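Local atomic coordinates of walker-Type ATPase (Pyrococcus abyssi, PDB entry 2QEN), a protein that probably binds and hydrolyses ATP as a Walker-type P-loop ATPase, holding ADP and magnesium here, although its cellular role is unknown. Residues F3-K8 and F245-L250; T9-I14 and S45-A50; V285-A290 and A319-L324. The protein carries 1 engineered substitution. One frame throughout, in Å; residues are numbered along the deposited sequence.

Contact 1. Residues F3-K8 and F245-L250; sequences FDLRPK and FGVEYL. With ADP (adenosine-5'-diphosphate), chain C.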
loop_
_atom_site.group_PDB
_atom_site.type_symbol
_atom_site.label_atom_id
_atom_site.label_comp_id
_atom_site.label_asym_id
_atom_site.label_seq_id
_atom_site.Cartn_x
_atom_site.Cartn_y
_atom_site.Cartn_z
ATOM N N PHE A 3 -13.131 -12.259 9.991
ATOM C CA PHE A 3 -14.018 -12.289 8.838
ATOM C C PHE A 3 -15.027 -11.140 8.913
ATOM O O PHE A 3 -16.195 -11.311 9.234
ATOM C CB PHE A 3 -14.649 -13.673 8.662
ATOM C CG PHE A 3 -13.638 -14.775 8.388
ATOM C CD1 PHE A 3 -12.321 -14.469 7.979
ATOM C CD2 PHE A 3 -14.006 -16.110 8.493
ATOM C CE1 PHE A 3 -11.401 -15.482 7.705
ATOM C CE2 PHE A 3 -13.096 -17.130 8.214
ATOM C CZ PHE A 3 -11.788 -16.814 7.826
ATOM N N ASP A 4 -14.513 -9.956 8.607
ATOM C CA ASP A 4 -15.244 -8.699 8.713
ATOM C C ASP A 4 -14.607 -7.750 7.711
ATOM O O ASP A 4 -13.395 -7.652 7.651
ATOM C CB ASP A 4 -15.123 -8.137 10.137
ATOM C CG ASP A 4 -16.124 -7.042 10.418
ATOM O OD1 ASP A 4 -16.067 -5.984 9.756
ATOM O OD2 ASP A 4 -16.977 -7.243 11.311
ATOM N N LEU A 5 -15.431 -7.060 6.923
ATOM C CA LEU A 5 -14.939 -6.213 5.820
ATOM C C LEU A 5 -14.555 -4.786 6.204
ATOM O O LEU A 5 -13.869 -4.117 5.432
ATOM C CB LEU A 5 -15.960 -6.166 4.677
ATOM C CG LEU A 5 -16.333 -7.497 4.021
ATOM C CD1 LEU A 5 -17.717 -7.403 3.395
ATOM C CD2 LEU A 5 -15.282 -7.922 2.990
ATOM N N ARG A 6 -14.992 -4.315 7.373
ATOM C CA ARG A 6 -14.616 -2.972 7.861
ATOM C C ARG A 6 -13.099 -2.858 8.079
ATOM O O ARG A 6 -12.439 -3.871 8.336
ATOM C CB ARG A 6 -15.371 -2.638 9.156
ATOM C CG ARG A 6 -16.887 -2.781 9.048
ATOM C CD ARG A 6 -17.616 -2.340 10.320
ATOM N NE ARG A 6 -17.212 -3.100 11.508
ATOM C CZ ARG A 6 -17.957 -4.020 12.120
ATOM N NH1 ARG A 6 -19.173 -4.324 11.674
ATOM N NH2 ARG A 6 -17.485 -4.642 13.193
ATOM N N PRO A 7 -12.531 -1.630 7.956
ATOM C CA PRO A 7 -11.087 -1.449 8.136
ATOM C C PRO A 7 -10.570 -1.876 9.512
ATOM O O PRO A 7 -11.199 -1.606 10.531
ATOM C CB PRO A 7 -10.892 0.063 7.947
ATOM C CG PRO A 7 -12.060 0.504 7.148
ATOM C CD PRO A 7 -13.195 -0.353 7.630
ATOM N N LYS A 8 -9.428 -2.543 9.529
ATOM C CA LYS A 8 -8.808 -2.964 10.780
ATOM C C LYS A 8 -7.846 -1.882 11.282
ATOM O O LYS A 8 -6.990 -1.400 10.536
ATOM C CB LYS A 8 -8.123 -4.317 10.596
ATOM C CG LYS A 8 -9.137 -5.405 10.217
ATOM C CD LYS A 8 -8.545 -6.776 10.065
ATOM C CE LYS A 8 -9.592 -7.762 9.501
ATOM N NZ LYS A 8 -10.880 -7.855 10.282
ATOM N N PHE A 245 -13.121 -14.181 1.244
ATOM C CA PHE A 245 -13.535 -15.589 1.270
ATOM C C PHE A 245 -14.204 -15.978 2.603
ATOM O O PHE A 245 -15.266 -16.597 2.606
ATOM C CB PHE A 245 -12.352 -16.515 0.971
ATOM C CG PHE A 245 -12.694 -17.977 1.101
ATOM C CD1 PHE A 245 -13.409 -18.630 0.080
ATOM C CD2 PHE A 245 -12.335 -18.694 2.254
ATOM C CE1 PHE A 245 -13.769 -19.967 0.213
ATOM C CE2 PHE A 245 -12.708 -20.025 2.402
ATOM C CZ PHE A 245 -13.402 -20.674 1.385
ATOM N N GLY A 246 -13.579 -15.610 3.725
ATOM C CA GLY A 246 -14.108 -15.917 5.050
ATOM C C GLY A 246 -15.511 -15.355 5.242
ATOM O O GLY A 246 -16.408 -16.068 5.630
ATOM N N VAL A 247 -15.682 -14.069 4.943
ATOM C CA VAL A 247 -17.000 -13.420 4.869
ATOM C C VAL A 247 -18.004 -14.168 3.972
ATOM O O VAL A 247 -19.113 -14.471 4.407
ATOM C CB VAL A 247 -16.853 -11.922 4.421
ATOM C CG1 VAL A 247 -18.224 -11.252 4.163
ATOM C CG2 VAL A 247 -16.059 -11.120 5.488
ATOM N N GLU A 248 -17.628 -14.458 2.726
ATOM C CA GLU A 248 -18.537 -15.148 1.781
ATOM C C GLU A 248 -18.921 -16.548 2.245
ATOM O O GLU A 248 -20.043 -16.982 2.037
ATOM C CB GLU A 248 -17.943 -15.190 0.363
ATOM C CG GLU A 248 -17.896 -13.834 -0.358
ATOM C CD GLU A 248 -19.255 -13.130 -0.375
ATOM O OE1 GLU A 248 -20.288 -13.830 -0.372
ATOM O OE2 GLU A 248 -19.301 -11.874 -0.376
ATOM N N TYR A 249 -17.997 -17.233 2.915
ATOM C CA TYR A 249 -18.285 -18.548 3.465
ATOM C C TYR A 249 -19.295 -18.485 4.599
ATOM O O TYR A 249 -20.195 -19.313 4.645
ATOM C CB TYR A 249 -16.999 -19.291 3.894
ATOM C CG TYR A 249 -17.183 -20.802 4.001
ATOM C CD1 TYR A 249 -17.881 -21.371 5.077
ATOM C CD2 TYR A 249 -16.647 -21.659 3.048
ATOM C CE1 TYR A 249 -18.060 -22.765 5.183
ATOM C CE2 TYR A 249 -16.805 -23.046 3.151
ATOM C CZ TYR A 249 -17.514 -23.588 4.225
ATOM O OH TYR A 249 -17.685 -24.953 4.322
ATOM N N LEU A 250 -19.156 -17.497 5.491
ATOM C CA LEU A 250 -20.101 -17.283 6.598
ATOM C C LEU A 250 -21.511 -16.946 6.092
ATOM O O LEU A 250 -22.514 -17.328 6.694
ATOM C CB LEU A 250 -19.612 -16.136 7.505
ATOM C CG LEU A 250 -18.359 -16.350 8.368
ATOM C CD1 LEU A 250 -18.260 -15.270 9.447
ATOM C CD2 LEU A 250 -18.342 -17.718 9.006
HETATM P PB ADP C . -2.629 -2.786 1.462
HETATM O O1B ADP C . -1.338 -3.555 1.600
HETATM O O2B ADP C . -2.606 -1.488 2.240
HETATM O O3B ADP C . -3.138 -2.607 0.056
HETATM P PA ADP C . -4.745 -3.486 3.405
HETATM O O1A ADP C . -4.026 -3.194 4.696
HETATM O O2A ADP C . -5.868 -2.605 2.952
HETATM O O3A ADP C . -3.704 -3.748 2.174
HETATM O "O5'" ADP C . -5.284 -5.002 3.573
HETATM C "C5'" ADP C . -6.286 -5.575 2.728
HETATM C "C4'" ADP C . -7.374 -6.182 3.624
HETATM O "O4'" ADP C . -6.948 -7.458 4.138
HETATM C "C3'" ADP C . -7.714 -5.373 4.875
HETATM O "O3'" ADP C . -8.795 -4.472 4.669
HETATM C "C2'" ADP C . -8.163 -6.414 5.850
HETATM O "O2'" ADP C . -9.428 -6.864 5.372
HETATM C "C1'" ADP C . -7.284 -7.584 5.524
HETATM N N9 ADP C . -6.023 -7.744 6.282
HETATM C C8 ADP C . -4.811 -7.334 5.866
HETATM N N7 ADP C . -3.841 -7.699 6.738
HETATM C C5 ADP C . -4.440 -8.362 7.744
HETATM C C6 ADP C . -4.008 -9.018 8.996
HETATM N N6 ADP C . -2.704 -9.042 9.355
HETATM N N1 ADP C . -4.961 -9.599 9.767
HETATM C C2 ADP C . -6.255 -9.572 9.431
HETATM N N3 ADP C . -6.721 -9.016 8.297
HETATM C C4 ADP C . -5.880 -8.399 7.433
#
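Gly246 CA lies over the centre of the Phe3 ring, 3.4 Å from the ring centroid and 8° off the ring normal, which defines a CH-pi contact. All six ring carbons lie within 3.8 Å of that one atom, so the helix backbone itself is the surface against which the ring lies flat. A beta carbon on Gly246 would point into the ring and clash with Phe3 CD1; the close fit therefore depends on the missing side chain. The ring reaches this place with CG anti to its own carbonyl carbon (chi1 -63°). Leu250 stands at the ring's edge, and its CD1 packs on Phe3 CB at 4.0 Å. Val247, one residue along the helix from Gly246, turns CG2 to the backbone: this methyl is 3.6 Å from Phe3 C and also meets Leu5 CG at 3.9 Å, the Leu5 and Val247 side chains crossing obliquely. No hydrogen bond joins the segments. Behind this apolar shell, Asp4 shapes the loop as an Asx turn, its OD1 accepting from Arg6 N at 3.1 Å through the anti lone pair. Farther along, Lys8 CE approaches ADP N3 at 3.4 Å, while its NZ is hydrogen-bonded to Leu2 O. The N-terminal segment thus lies against helix 239-252, and helix 205-217 adds Phe211, Leu212 and Phe216 around the Phe3 ring, Phe216 edge-to-face.

Contact 2. Residues T9-I14 and S45-A50; sequences TRREDI and SSLLRA. With MG (magnesium ion), chain B; ADP (adenosine-5'-diphosphate), chain C.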
loop_
_atom_site.group_PDB
_atom_site.type_symbol
_atom_site.label_atom_id
_atom_site.label_comp_id
_atom_site.label_asym_id
_atom_site.label_seq_id
_atom_site.Cartn_x
_atom_site.Cartn_y
_atom_site.Cartn_z
ATOM N N THR A 9 -8.006 -1.508 12.548
ATOM C CA THR A 9 -7.349 -0.317 13.094
ATOM C C THR A 9 -6.529 -0.569 14.366
ATOM O O THR A 9 -5.791 0.309 14.806
ATOM C CB THR A 9 -8.387 0.808 13.403
ATOM O OG1 THR A 9 -9.276 0.359 14.431
ATOM C CG2 THR A 9 -9.210 1.171 12.164
ATOM N N ARG A 10 -6.661 -1.757 14.951
ATOM C CA ARG A 10 -5.989 -2.091 16.208
ATOM C C ARG A 10 -5.145 -3.350 16.066
ATOM O O ARG A 10 -5.449 -4.216 15.243
ATOM C CB ARG A 10 -7.003 -2.309 17.349
ATOM C CG ARG A 10 -8.054 -1.213 17.535
ATOM C CD ARG A 10 -8.842 -1.406 18.817
ATOM N NE ARG A 10 -9.632 -2.647 18.845
ATOM C CZ ARG A 10 -9.419 -3.673 19.674
ATOM N NH1 ARG A 10 -8.425 -3.639 20.559
ATOM N NH2 ARG A 10 -10.205 -4.747 19.621
ATOM N N ARG A 11 -4.106 -3.439 16.894
ATOM C CA ARG A 11 -3.189 -4.573 16.955
ATOM C C ARG A 11 -3.905 -5.914 17.221
ATOM O O ARG A 11 -3.606 -6.903 16.557
ATOM C CB ARG A 11 -2.107 -4.313 18.019
ATOM C CG ARG A 11 -1.147 -5.485 18.272
ATOM C CD ARG A 11 0.229 -5.247 17.633
ATOM N NE ARG A 11 0.735 -6.437 16.935
ATOM C CZ ARG A 11 0.733 -6.590 15.609
ATOM N NH1 ARG A 11 0.268 -5.627 14.813
ATOM N NH2 ARG A 11 1.203 -7.709 15.076
ATOM N N GLU A 12 -4.845 -5.941 18.172
ATOM C CA GLU A 12 -5.556 -7.181 18.534
ATOM C C GLU A 12 -6.488 -7.667 17.408
ATOM O O GLU A 12 -7.003 -8.782 17.459
ATOM C CB GLU A 12 -6.310 -7.058 19.883
ATOM C CG GLU A 12 -5.394 -6.962 21.138
ATOM C CD GLU A 12 -6.003 -7.525 22.454
ATOM O OE1 GLU A 12 -7.025 -8.260 22.433
ATOM O OE2 GLU A 12 -5.434 -7.235 23.536
ATOM N N ASP A 13 -6.676 -6.830 16.390
ATOM C CA ASP A 13 -7.512 -7.156 15.221
ATOM C C ASP A 13 -6.719 -7.636 13.995
ATOM O O ASP A 13 -7.294 -7.973 12.966
ATOM C CB ASP A 13 -8.387 -5.947 14.868
ATOM C CG ASP A 13 -9.186 -5.444 16.066
ATOM O OD1 ASP A 13 -9.410 -6.236 17.008
ATOM O OD2 ASP A 13 -9.573 -4.255 16.075
ATOM N N ILE A 14 -5.399 -7.676 14.131
ATOM C CA ILE A 14 -4.478 -8.040 13.050
ATOM C C ILE A 14 -3.923 -9.435 13.330
ATOM O O ILE A 14 -3.323 -9.653 14.383
ATOM C CB ILE A 14 -3.307 -6.975 12.934
ATOM C CG1 ILE A 14 -3.817 -5.653 12.326
ATOM C CG2 ILE A 14 -2.093 -7.510 12.152
ATOM C CD1 ILE A 14 -4.555 -5.822 11.015
ATOM N N SER A 45 -1.683 -0.981 4.915
ATOM C CA SER A 45 -2.519 0.001 5.629
ATOM C C SER A 45 -2.955 -0.501 7.002
ATOM O O SER A 45 -2.903 0.237 7.994
ATOM C CB SER A 45 -3.748 0.394 4.820
ATOM O OG SER A 45 -3.373 1.235 3.748
ATOM N N SER A 46 -3.372 -1.761 7.045
ATOM C CA SER A 46 -3.850 -2.390 8.270
ATOM C C SER A 46 -2.777 -2.434 9.343
ATOM O O SER A 46 -3.042 -2.065 10.475
ATOM C CB SER A 46 -4.359 -3.806 7.974
ATOM O OG SER A 46 -5.344 -3.746 6.956
ATOM N N LEU A 47 -1.572 -2.886 8.970
ATOM C CA LEU A 47 -0.421 -2.909 9.867
ATOM C C LEU A 47 -0.094 -1.495 10.356
ATOM O O LEU A 47 0.130 -1.289 11.541
ATOM C CB LEU A 47 0.794 -3.536 9.170
ATOM C CG LEU A 47 2.102 -3.606 9.970
ATOM C CD1 LEU A 47 2.004 -4.632 11.138
ATOM C CD2 LEU A 47 3.284 -3.925 9.057
ATOM N N LEU A 48 -0.098 -0.532 9.436
ATOM C CA LEU A 48 0.178 0.867 9.763
ATOM C C LEU A 48 -0.850 1.490 10.719
ATOM O O LEU A 48 -0.452 2.162 11.676
ATOM C CB LEU A 48 0.339 1.715 8.491
ATOM C CG LEU A 48 0.803 3.161 8.688
ATOM C CD1 LEU A 48 2.122 3.246 9.495
ATOM C CD2 LEU A 48 0.925 3.862 7.343
ATOM N N ARG A 49 -2.146 1.266 10.482
ATOM C CA ARG A 49 -3.182 1.754 11.402
ATOM C C ARG A 49 -3.075 1.174 12.816
ATOM O O ARG A 49 -3.236 1.905 13.799
ATOM C CB ARG A 49 -4.596 1.489 10.857
ATOM C CG ARG A 49 -5.043 2.447 9.743
ATOM C CD ARG A 49 -6.530 2.320 9.446
ATOM N NE ARG A 49 -6.837 1.011 8.872
ATOM C CZ ARG A 49 -6.848 0.731 7.576
ATOM N NH1 ARG A 49 -6.580 1.667 6.671
ATOM N NH2 ARG A 49 -7.121 -0.503 7.182
ATOM N N ALA A 50 -2.814 -0.132 12.906
ATOM C CA ALA A 50 -2.575 -0.814 14.180
ATOM C C ALA A 50 -1.343 -0.244 14.910
ATOM O O ALA A 50 -1.376 -0.018 16.110
ATOM C CB ALA A 50 -2.407 -2.308 13.947
HETATM MG MG MG B . -3.131 0.503 1.574
HETATM P PB ADP C . -2.629 -2.786 1.462
HETATM O O1B ADP C . -1.338 -3.555 1.600
HETATM O O2B ADP C . -2.606 -1.488 2.240
HETATM O O3B ADP C . -3.138 -2.607 0.056
HETATM P PA ADP C . -4.745 -3.486 3.405
HETATM O O1A ADP C . -4.026 -3.194 4.696
HETATM O O2A ADP C . -5.868 -2.605 2.952
HETATM O O3A ADP C . -3.704 -3.748 2.174
HETATM O "O5'" ADP C . -5.284 -5.002 3.573
HETATM C "C5'" ADP C . -6.286 -5.575 2.728
HETATM C "C4'" ADP C . -7.374 -6.182 3.624
HETATM O "O4'" ADP C . -6.948 -7.458 4.138
HETATM C "C3'" ADP C . -7.714 -5.373 4.875
HETATM O "O3'" ADP C . -8.795 -4.472 4.669
HETATM C "C2'" ADP C . -8.163 -6.414 5.850
HETATM O "O2'" ADP C . -9.428 -6.864 5.372
HETATM C "C1'" ADP C . -7.284 -7.584 5.524
HETATM N N9 ADP C . -6.023 -7.744 6.282
HETATM C C8 ADP C . -4.811 -7.334 5.866
HETATM N N7 ADP C . -3.841 -7.699 6.738
HETATM C C5 ADP C . -4.440 -8.362 7.744
HETATM C C6 ADP C . -4.008 -9.018 8.996
HETATM N N6 ADP C . -2.704 -9.042 9.355
HETATM N N1 ADP C . -4.961 -9.599 9.767
HETATM C C2 ADP C . -6.255 -9.572 9.431
HETATM N N3 ADP C . -6.721 -9.016 8.297
HETATM C C4 ADP C . -5.880 -8.399 7.433
HETATM O O HOH W 1 -1.047 1.032 1.510
HETATM O O HOH W 2 -3.914 2.386 1.041
HETATM O O HOH W 3 -5.154 -0.103 1.744
HETATM O O HOH W 4 -3.380 0.049 -0.588
#
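Two carbonyl oxygens, Thr9 O and Arg49 O, stand only 3.2 Å apart with no hydrogen bond between the segments to bring them there. Both are acceptors, so this approach would probably be mildly repulsive; Ala50 CA offers Thr9 O a CA-H...O contact at 3.5 Å. The neighbouring Ala50 CB fits against the loop backbone, 3.6 Å from Arg11 N, and Ile14 CG1 also packs on it. Ile14 has CG1 anti to its carbonyl carbon (chi1 -73°), and its branches divide the work: CD1 meets Ser46 CB at 3.7 Å, whereas CG2 reaches the adenine amino nitrogen, ADP N6. An alanine at Ile14 would lose both outer branches and would probably loosen the packing between loop, helix and adenine. Alongside, the Thr9 and Arg49 side chains cross obliquely, CG2 on CD, and Arg49 NE donates to Lys8 O. On the helix, Ser46 grips ADP O1A twice, through its backbone N (N-H...acceptor angle 158°) and through OG at 2.7 Å. Ser45 N donates to ADP O2B, and Ser45 OG binds magnesium at 2.3 Å; the same hydroxyl is hydrogen-bonded to Asp135. ADP O2B and four waters complete six ligands around the metal, and waters 3 and 4 donate onward to ADP O2A and O3B. Amides at the start of helix 44-54 facing the phosphates, beside a serine on magnesium, are the signature of a Walker A P-loop, here with Ile14 of the loop 9-14 packed against adenine.

Contact 3. Residues V285-A290 and A319-L324; sequences VDILRA and ALLENL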
loop_
_atom_site.group_PDB
_atom_site.type_symbol
_atom_site.label_atom_id
_atom_site.label_comp_id
_atom_site.label_asym_id
_atom_site.label_seq_id
_atom_site.Cartn_x
_atom_site.Cartn_y
_atom_site.Cartn_z
ATOM N N VAL A 285 -2.687 -4.432 -20.551
ATOM C CA VAL A 285 -3.637 -5.500 -20.227
ATOM C C VAL A 285 -3.427 -6.749 -21.090
ATOM O O VAL A 285 -3.568 -7.876 -20.605
ATOM C CB VAL A 285 -5.096 -5.023 -20.300
ATOM C CG1 VAL A 285 -6.035 -6.120 -19.821
ATOM C CG2 VAL A 285 -5.275 -3.782 -19.448
ATOM N N ASP A 286 -3.085 -6.529 -22.359
ATOM C CA ASP A 286 -2.709 -7.597 -23.290
ATOM C C ASP A 286 -1.515 -8.400 -22.759
ATOM O O ASP A 286 -1.513 -9.625 -22.830
ATOM C CB ASP A 286 -2.369 -7.016 -24.667
ATOM C CG ASP A 286 -3.615 -6.592 -25.473
ATOM O OD1 ASP A 286 -4.765 -6.867 -25.063
ATOM O OD2 ASP A 286 -3.429 -5.980 -26.549
ATOM N N ILE A 287 -0.501 -7.698 -22.254
ATOM C CA ILE A 287 0.713 -8.326 -21.731
ATOM C C ILE A 287 0.398 -9.122 -20.458
ATOM O O ILE A 287 0.856 -10.248 -20.287
ATOM C CB ILE A 287 1.826 -7.278 -21.480
ATOM C CG1 ILE A 287 2.303 -6.669 -22.811
ATOM C CG2 ILE A 287 2.992 -7.884 -20.707
ATOM C CD1 ILE A 287 3.279 -5.477 -22.666
ATOM N N LEU A 288 -0.409 -8.521 -19.594
ATOM C CA LEU A 288 -0.884 -9.122 -18.353
ATOM C C LEU A 288 -1.671 -10.405 -18.610
ATOM O O LEU A 288 -1.394 -11.447 -18.010
ATOM C CB LEU A 288 -1.741 -8.099 -17.613
ATOM C CG LEU A 288 -1.201 -7.408 -16.342
ATOM C CD1 LEU A 288 0.298 -7.517 -16.114
ATOM C CD2 LEU A 288 -1.680 -5.984 -16.168
ATOM N N ARG A 289 -2.634 -10.342 -19.528
ATOM C CA ARG A 289 -3.384 -11.542 -19.886
ATOM C C ARG A 289 -2.487 -12.654 -20.452
ATOM O O ARG A 289 -2.598 -13.811 -20.030
ATOM C CB ARG A 289 -4.539 -11.218 -20.813
ATOM C CG ARG A 289 -5.543 -12.345 -20.903
ATOM C CD ARG A 289 -6.853 -11.887 -21.502
ATOM N NE ARG A 289 -7.726 -11.244 -20.518
ATOM C CZ ARG A 289 -8.079 -9.962 -20.546
ATOM N NH1 ARG A 289 -7.628 -9.162 -21.503
ATOM N NH2 ARG A 289 -8.889 -9.480 -19.612
ATOM N N ALA A 290 -1.583 -12.299 -21.365
ATOM C CA ALA A 290 -0.611 -13.235 -21.912
ATOM C C ALA A 290 0.161 -13.995 -20.814
ATOM O O ALA A 290 0.218 -15.221 -20.835
ATOM C CB ALA A 290 0.377 -12.495 -22.875
ATOM N N ALA A 319 10.054 -1.357 -22.067
ATOM C CA ALA A 319 9.494 -0.263 -21.266
ATOM C C ALA A 319 8.175 -0.674 -20.598
ATOM O O ALA A 319 7.992 -0.466 -19.400
ATOM C CB ALA A 319 9.323 0.987 -22.120
ATOM N N LEU A 320 7.286 -1.295 -21.366
ATOM C CA LEU A 320 5.996 -1.769 -20.852
ATOM C C LEU A 320 6.147 -2.754 -19.686
ATOM O O LEU A 320 5.475 -2.614 -18.665
ATOM C CB LEU A 320 5.144 -2.404 -21.972
ATOM C CG LEU A 320 4.651 -1.468 -23.095
ATOM C CD1 LEU A 320 4.147 -2.219 -24.317
ATOM C CD2 LEU A 320 3.594 -0.487 -22.609
ATOM N N LEU A 321 7.034 -3.736 -19.851
ATOM C CA LEU A 321 7.285 -4.748 -18.823
ATOM C C LEU A 321 7.943 -4.147 -17.570
ATOM O O LEU A 321 7.582 -4.493 -16.437
ATOM C CB LEU A 321 8.133 -5.879 -19.388
ATOM C CG LEU A 321 7.413 -6.932 -20.230
ATOM C CD1 LEU A 321 8.463 -7.729 -21.004
ATOM C CD2 LEU A 321 6.535 -7.856 -19.350
ATOM N N GLU A 322 8.890 -3.241 -17.784
ATOM C CA GLU A 322 9.524 -2.510 -16.680
ATOM C C GLU A 322 8.522 -1.692 -15.860
ATOM O O GLU A 322 8.576 -1.709 -14.628
ATOM C CB GLU A 322 10.666 -1.633 -17.195
ATOM C CG GLU A 322 12.066 -2.307 -17.239
ATOM C CD GLU A 322 12.076 -3.854 -17.307
ATOM O OE1 GLU A 322 11.782 -4.464 -18.382
ATOM O OE2 GLU A 322 12.430 -4.458 -16.270
ATOM N N ASN A 323 7.618 -0.986 -16.538
ATOM C CA ASN A 323 6.537 -0.243 -15.877
ATOM C C ASN A 323 5.596 -1.127 -15.045
ATOM O O ASN A 323 5.260 -0.802 -13.912
ATOM C CB ASN A 323 5.737 0.554 -16.906
ATOM C CG ASN A 323 6.497 1.761 -17.437
ATOM O OD1 ASN A 323 6.063 2.403 -18.396
ATOM N ND2 ASN A 323 7.624 2.088 -16.805
ATOM N N LEU A 324 5.178 -2.238 -15.634
ATOM C CA LEU A 324 4.369 -3.260 -14.973
ATOM C C LEU A 324 5.018 -3.804 -13.701
ATOM O O LEU A 324 4.334 -4.042 -12.695
ATOM C CB LEU A 324 4.120 -4.401 -15.971
ATOM C CG LEU A 324 2.732 -4.640 -16.589
ATOM C CD1 LEU A 324 1.657 -3.518 -16.400
ATOM C CD2 LEU A 324 2.834 -5.150 -18.033
#
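Helices 285-290 and 319-324 cross steeply, at a signed angle of -75°, and the axes of the two short segments come within 10.8 Å. The nearest CA pair, Ile287 and Leu321, is still 8.0 Å apart, so side chains rather than backbones make the contact. Ile287 carries most of it by sending its two branches to different partners. Its CG1 is anti to the carbonyl carbon (chi1 -66°) and the chain continues extended, placing CD1 3.7 Å from Leu320 CB; these two side chains cross at about a right angle. The other branch, CG2, is anti to the backbone N and meets two methyls, Leu321 CD2 and Leu324 CD2, each at 3.8 Å. One turn of the second helix, from Leu320 to Leu324, therefore receives a single isoleucine. Leu288 and Leu324 meet differently, tip to tip, with Leu288 CD1 3.8 Å from Leu324 CG. Trp329 touches both of these leucines, while Leu305 of helix 298-307 touches Ile287 and Leu277 of helix 255-280 lies on Leu288. This is core packing of the region assigned to a winged helix-turn-helix domain. With no hydrogen bond or salt bridge crossing between the segments, and all five touching residues buried and aliphatic, cohesion between them probably rests on van der Waals contact and exclusion of water, and on how well the branched side chains fit.

How the contacts relate
Contacts 1 and 2 are neighbours, their centres 15 Å apart, and contact 2 is nested along the chain within the loop that contact 1 closes. Segments 3-8 and 9-14 are consecutive parts of the N-terminal loop: the first reaches helix 239-252, the second the P-loop helix 44-54 beside the parallel sheet. Lys8 links them, packing on Ile14, and both contacts touch ADP, so nucleotide, N-terminus and helical region meet there. Contact 3 follows both in sequence, in the C-terminal winged-helix region. Its centre is 32 Å from contact 1 and 33 Å from contact 2; this packing core touches neither, although the side chain of Leu288 is about 11 Å from that of Arg41, an ADP-binding residue.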